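Local structure of putative antioxidant defense protein Mlr4105 (Mesorhizobium loti, 3C1L) at residues S78-C83 and K129-P134; L124-K129 and W156-T161. The protein probably has peroxiredoxin activity in antioxidant defence, as an all-helical member of the AhpD-like, carboxymuconolactone decarboxylase-related family. One frame throughout, in Å; residues are numbered along the deposited sequence.

Followed from the N terminus, the chain first supplies residues 78-83, at the end of helix 67-80. Interaction 1 closes the loop of 45 residues, mostly helical, that runs from there to 129-134 at the end of helix 118-132. Interaction 2 starts within that loop, at 124-129, and closes a shorter one of 26 residues on 156-161 of helix 152-175. The two loops therefore cross rather than nest. Helix 118-132 belongs to both contacts, K129 being shared by their segments, and it is tied on one hand to helix 67-80 and on the other to helix 152-175. The centres of the two interactions lie about 10 Å apart, and I80 of interaction 1 packs on V128 of interaction 2.

Interaction 1 of 2, residues S78-C83 and K129-P134; sequences SSINHC and KLTEEP
T131 meets I80 tip to tip where helices 67-80 and 118-132 both end, an example of helix ends joined by apolar contact and one water. With OG1 anti to its carbonyl carbon (chi1 -62°), T131 turns OG1 back to A127 O and N166 ND2 and presents chiefly its methyl, CG2, across the gap. This methyl lies 3.7 Å from I80 CG2. It also sits 3.7 Å from N81 OD1 and makes similar approaches to the rest of that amide, a contact without a hydrogen bond. The polar link comes instead from a water, 2.6 Å from N81 OD1 and 2.9 Å from T131 O, although other acceptors compete for its protons.

E132 crosses I80 at about a right angle, its CG lying 4.0 Å from I80 CG2. Beyond CG its chain is extended, and OE1 forms a salt bridge with K136 of the fourth subunit. At E133 the helix is left, with E133 N still bonded to K129 O. The partner helix finishes in a Schellman motif at H82, where C83 N reaches S78 O at 2.9 Å, and C83, the first cysteine of a CXXC pattern as in the redox pair of AhpD-like proteins, then N-caps the next helix. Because N81 ND2 is bonded to both N169 OD1 and N166 OD1, the amide is probably fixed in rotation, with its oxygen directed at the water; methyl packing and shared solvent thus join the helix ends without a direct bond.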
loop_
_atom_site.group_PDB
_atom_site.type_symbol
_atom_site.label_atom_id
_atom_site.label_comp_id
_atom_site.label_asym_id
_atom_site.label_seq_id
_atom_site.Cartn_x
_atom_site.Cartn_y
_atom_site.Cartn_z
ATOM N N SER B 78 4.455 11.610 -12.926
ATOM C CA SER B 78 3.255 11.306 -13.713
ATOM C C SER B 78 3.072 9.823 -14.047
ATOM O O SER B 78 1.923 9.338 -14.178
ATOM C CB SER B 78 3.295 12.107 -15.020
ATOM O OG SER B 78 3.267 13.494 -14.784
ATOM N N SER B 79 4.193 9.112 -14.175
ATOM C CA SER B 79 4.205 7.658 -14.379
ATOM C C SER B 79 3.727 6.892 -13.146
ATOM O O SER B 79 2.898 6.000 -13.212
ATOM C CB SER B 79 5.620 7.186 -14.693
ATOM O OG SER B 79 5.562 5.825 -15.056
ATOM N N ILE B 80 4.225 7.293 -11.997
ATOM C CA ILE B 80 3.765 6.737 -10.710
ATOM C C ILE B 80 2.265 6.950 -10.494
ATOM O O ILE B 80 1.587 6.048 -10.024
ATOM C CB ILE B 80 4.567 7.357 -9.579
ATOM C CG1 ILE B 80 6.033 6.920 -9.680
ATOM C CG2 ILE B 80 4.085 6.908 -8.241
ATOM C CD1 ILE B 80 6.966 7.751 -8.858
ATOM N N ASN B 81 1.746 8.121 -10.860
ATOM C CA ASN B 81 0.344 8.466 -10.600
ATOM C C ASN B 81 -0.556 8.135 -11.775
ATOM O O ASN B 81 -1.758 8.342 -11.717
ATOM C CB ASN B 81 0.201 9.937 -10.239
ATOM C CG ASN B 81 0.888 10.319 -8.912
ATOM O OD1 ASN B 81 0.922 9.549 -7.927
ATOM N ND2 ASN B 81 1.355 11.542 -8.860
ATOM N N HIS B 82 0.017 7.571 -12.824
ATOM C CA HIS B 82 -0.724 7.159 -14.005
ATOM C C HIS B 82 -1.536 8.301 -14.617
ATOM O O HIS B 82 -2.691 8.130 -14.935
ATOM C CB HIS B 82 -1.604 5.918 -13.735
ATOM C CG HIS B 82 -0.819 4.671 -13.427
ATOM N ND1 HIS B 82 -0.033 4.020 -14.363
ATOM C CD2 HIS B 82 -0.681 3.976 -12.275
ATOM C CE1 HIS B 82 0.520 2.962 -13.801
ATOM N NE2 HIS B 82 0.143 2.912 -12.538
ATOM N N CYS B 83 -0.906 9.465 -14.791
ATOM C CA CYS B 83 -1.567 10.627 -15.343
ATOM C C CYS B 83 -1.468 10.693 -16.869
ATOM O O CYS B 83 -0.430 11.025 -17.395
ATOM C CB CYS B 83 -0.987 11.921 -14.780
ATOM S SG CYS B 83 -1.923 13.408 -15.407
ATOM N N LYS B 129 10.217 8.890 -4.017
ATOM C CA LYS B 129 9.919 8.897 -2.561
ATOM C C LYS B 129 9.011 10.057 -2.139
ATOM O O LYS B 129 8.080 9.886 -1.401
ATOM C CB LYS B 129 11.209 8.916 -1.700
ATOM C CG LYS B 129 10.892 8.614 -0.244
ATOM C CD LYS B 129 12.055 8.376 0.603
ATOM C CE LYS B 129 11.605 8.105 2.024
ATOM N NZ LYS B 129 12.804 8.026 2.927
ATOM N N LEU B 130 9.269 11.247 -2.636
ATOM C CA LEU B 130 8.373 12.389 -2.372
ATOM C C LEU B 130 6.944 12.146 -2.954
ATOM O O LEU B 130 5.983 12.684 -2.442
ATOM C CB LEU B 130 8.941 13.700 -2.950
ATOM C CG LEU B 130 8.290 14.990 -2.445
ATOM C CD1 LEU B 130 8.544 15.100 -0.929
ATOM C CD2 LEU B 130 8.840 16.129 -3.168
ATOM N N THR B 131 6.832 11.363 -4.015
ATOM C CA THR B 131 5.509 11.063 -4.657
ATOM C C THR B 131 4.744 9.977 -3.906
ATOM O O THR B 131 3.513 10.072 -3.701
ATOM C CB THR B 131 5.669 10.676 -6.139
ATOM O OG1 THR B 131 6.246 11.784 -6.847
ATOM C CG2 THR B 131 4.333 10.314 -6.803
ATOM N N GLU B 132 5.457 8.948 -3.479
ATOM C CA GLU B 132 4.827 7.786 -2.821
ATOM C C GLU B 132 4.679 7.883 -1.309
ATOM O O GLU B 132 3.757 7.315 -0.727
ATOM C CB GLU B 132 5.597 6.512 -3.127
ATOM C CG GLU B 132 5.697 6.153 -4.617
ATOM C CD GLU B 132 6.564 4.920 -4.885
ATOM O OE1 GLU B 132 7.360 4.444 -3.999
ATOM O OE2 GLU B 132 6.470 4.454 -6.028
ATOM N N GLU B 133 5.596 8.537 -0.648
ATOM C CA GLU B 133 5.561 8.518 0.822
ATOM C C GLU B 133 6.191 9.791 1.346
ATOM O O GLU B 133 7.300 9.797 1.883
ATOM C CB GLU B 133 6.201 7.240 1.401
ATOM C CG GLU B 133 7.433 6.806 0.684
ATOM C CD GLU B 133 7.965 5.394 1.088
ATOM O OE1 GLU B 133 7.313 4.662 1.885
ATOM O OE2 GLU B 133 9.086 5.044 0.611
ATOM N N PRO B 134 5.492 10.890 1.121
ATOM C CA PRO B 134 6.016 12.148 1.594
ATOM C C PRO B 134 6.162 12.230 3.132
ATOM O O PRO B 134 7.002 12.977 3.608
ATOM C CB PRO B 134 5.010 13.160 1.045
ATOM C CG PRO B 134 3.720 12.372 0.864
ATOM C CD PRO B 134 4.218 11.043 0.397
HETATM O O HOH W 1 1.246 10.275 -5.428
#

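Interaction 2 of 2, residues L124-K129 and W156-T161; sequences LEFAVK and WDIAST
F126 and I158 belong to helical turns of 118-132 and 152-175 whose backbones come within 7.1 Å between A127 CA and A159 CA, a close helix-helix approach inside the all-helical, AhpD-like fold. Every backbone bond here stays within its own helix: V128 N and K129 N return to L124 O and E125 O, while S160 N and T161 N return to W156 O and D157 O. The interface itself is built from apolar side chains, and it is buried.

The F126 ring does most of the joining. With CG anti to the backbone N (chi1 -175°), it extends toward the partner helix, and its CD2 lies 3.9 Å from I158 CG2. That methyl approaches the ring obliquely. A159 CB, by contrast, sits at the ring edge, near its plane, 4.3 Å from F126 CE2, so one ring spans two consecutive residues of the opposing helix. D141 and L145 of helix 139-147 also touch F126, and A174 of the second subunit packs on both F126 and A159, bringing the subunit interface up to this intrachain seam.

On helix 152-175, T161 OG1 donates to D157 O at 2.6 Å, tilted 31° from the carbonyl plane and meeting the C=O at 149°; T161 N reaches that same oxygen from the opposite face.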
loop_
_atom_site.group_PDB
_atom_site.type_symbol
_atom_site.label_atom_id
_atom_site.label_comp_id
_atom_site.label_asym_id
_atom_site.label_seq_id
_atom_site.Cartn_x
_atom_site.Cartn_y
_atom_site.Cartn_z
ATOM N N LEU B 124 15.615 11.411 -9.435
ATOM C CA LEU B 124 14.415 10.713 -9.765
ATOM C C LEU B 124 14.047 9.820 -8.602
ATOM O O LEU B 124 12.884 9.699 -8.281
ATOM C CB LEU B 124 14.603 9.905 -11.076
ATOM C CG LEU B 124 14.648 10.683 -12.421
ATOM C CD1 LEU B 124 14.575 9.750 -13.652
ATOM C CD2 LEU B 124 13.567 11.728 -12.524
ATOM N N GLU B 125 15.026 9.214 -7.947
ATOM C CA GLU B 125 14.698 8.418 -6.765
ATOM C C GLU B 125 14.137 9.302 -5.638
ATOM O O GLU B 125 13.190 8.892 -4.947
ATOM C CB GLU B 125 15.899 7.592 -6.284
ATOM C CG GLU B 125 16.338 6.463 -7.267
ATOM C CD GLU B 125 15.400 5.251 -7.319
ATOM O OE1 GLU B 125 14.305 5.288 -6.690
ATOM O OE2 GLU B 125 15.766 4.245 -8.001
ATOM N N PHE B 126 14.677 10.514 -5.465
ATOM C CA PHE B 126 14.064 11.435 -4.497
ATOM C C PHE B 126 12.577 11.762 -4.875
ATOM O O PHE B 126 11.653 11.682 -4.044
ATOM C CB PHE B 126 14.879 12.679 -4.381
ATOM C CG PHE B 126 14.399 13.628 -3.345
ATOM C CD1 PHE B 126 14.672 13.401 -1.998
ATOM C CD2 PHE B 126 13.707 14.783 -3.709
ATOM C CE1 PHE B 126 14.244 14.276 -1.017
ATOM C CE2 PHE B 126 13.237 15.680 -2.722
ATOM C CZ PHE B 126 13.527 15.430 -1.367
ATOM N N ALA B 127 12.367 12.122 -6.133
ATOM C CA ALA B 127 11.005 12.398 -6.675
ATOM C C ALA B 127 10.020 11.233 -6.451
ATOM O O ALA B 127 8.856 11.466 -6.123
ATOM C CB ALA B 127 11.091 12.749 -8.154
ATOM N N VAL B 128 10.464 9.993 -6.668
ATOM C CA VAL B 128 9.663 8.790 -6.379
ATOM C C VAL B 128 9.256 8.714 -4.920
ATOM O O VAL B 128 8.080 8.575 -4.618
ATOM C CB VAL B 128 10.403 7.454 -6.712
ATOM C CG1 VAL B 128 9.646 6.293 -6.127
ATOM C CG2 VAL B 128 10.563 7.269 -8.211
ATOM N N LYS B 129 10.217 8.890 -4.017
ATOM C CA LYS B 129 9.919 8.897 -2.561
ATOM C C LYS B 129 9.011 10.057 -2.139
ATOM O O LYS B 129 8.080 9.886 -1.401
ATOM C CB LYS B 129 11.209 8.916 -1.700
ATOM C CG LYS B 129 10.892 8.614 -0.244
ATOM C CD LYS B 129 12.055 8.376 0.603
ATOM C CE LYS B 129 11.605 8.105 2.024
ATOM N NZ LYS B 129 12.804 8.026 2.927
ATOM N N TRP B 156 15.722 22.267 -3.499
ATOM C CA TRP B 156 14.528 23.084 -3.612
ATOM C C TRP B 156 13.837 22.921 -4.983
ATOM O O TRP B 156 12.631 22.741 -5.023
ATOM C CB TRP B 156 14.795 24.587 -3.328
ATOM C CG TRP B 156 13.558 25.425 -3.565
ATOM C CD1 TRP B 156 12.995 25.774 -4.786
ATOM C CD2 TRP B 156 12.677 25.954 -2.568
ATOM N NE1 TRP B 156 11.839 26.496 -4.594
ATOM C CE2 TRP B 156 11.625 26.631 -3.248
ATOM C CE3 TRP B 156 12.703 25.971 -1.174
ATOM C CZ2 TRP B 156 10.615 27.280 -2.579
ATOM C CZ3 TRP B 156 11.696 26.614 -0.517
ATOM C CH2 TRP B 156 10.659 27.269 -1.218
ATOM N N ASP B 157 14.576 23.004 -6.086
ATOM C CA ASP B 157 13.953 22.941 -7.421
ATOM C C ASP B 157 13.424 21.542 -7.765
ATOM O O ASP B 157 12.353 21.378 -8.414
ATOM C CB ASP B 157 14.936 23.408 -8.493
ATOM C CG ASP B 157 15.219 24.899 -8.448
ATOM O OD1 ASP B 157 14.402 25.659 -7.913
ATOM O OD2 ASP B 157 16.281 25.333 -8.967
ATOM N N ILE B 158 14.169 20.527 -7.340
ATOM C CA ILE B 158 13.727 19.126 -7.535
ATOM C C ILE B 158 12.434 18.914 -6.770
ATOM O O ILE B 158 11.444 18.365 -7.310
ATOM C CB ILE B 158 14.790 18.057 -7.089
ATOM C CG1 ILE B 158 16.077 18.171 -7.957
ATOM C CG2 ILE B 158 14.146 16.628 -7.071
ATOM C CD1 ILE B 158 17.454 17.694 -7.265
ATOM N N ALA B 159 12.424 19.365 -5.519
ATOM C CA ALA B 159 11.268 19.152 -4.640
ATOM C C ALA B 159 10.046 19.887 -5.185
ATOM O O ALA B 159 8.988 19.330 -5.192
ATOM C CB ALA B 159 11.546 19.552 -3.217
ATOM N N SER B 160 10.242 21.130 -5.651
ATOM C CA SER B 160 9.178 21.947 -6.253
ATOM C C SER B 160 8.606 21.364 -7.524
ATOM O O SER B 160 7.403 21.443 -7.791
ATOM C CB SER B 160 9.704 23.333 -6.589
ATOM O OG SER B 160 9.818 24.127 -5.436
ATOM N N THR B 161 9.493 20.819 -8.344
ATOM C CA THR B 161 9.102 20.273 -9.618
ATOM C C THR B 161 8.274 19.041 -9.326
ATOM O O THR B 161 7.185 18.894 -9.879
ATOM C CB THR B 161 10.319 19.963 -10.566
ATOM O OG1 THR B 161 11.152 21.150 -10.735
ATOM C CG2 THR B 161 9.804 19.507 -11.900
#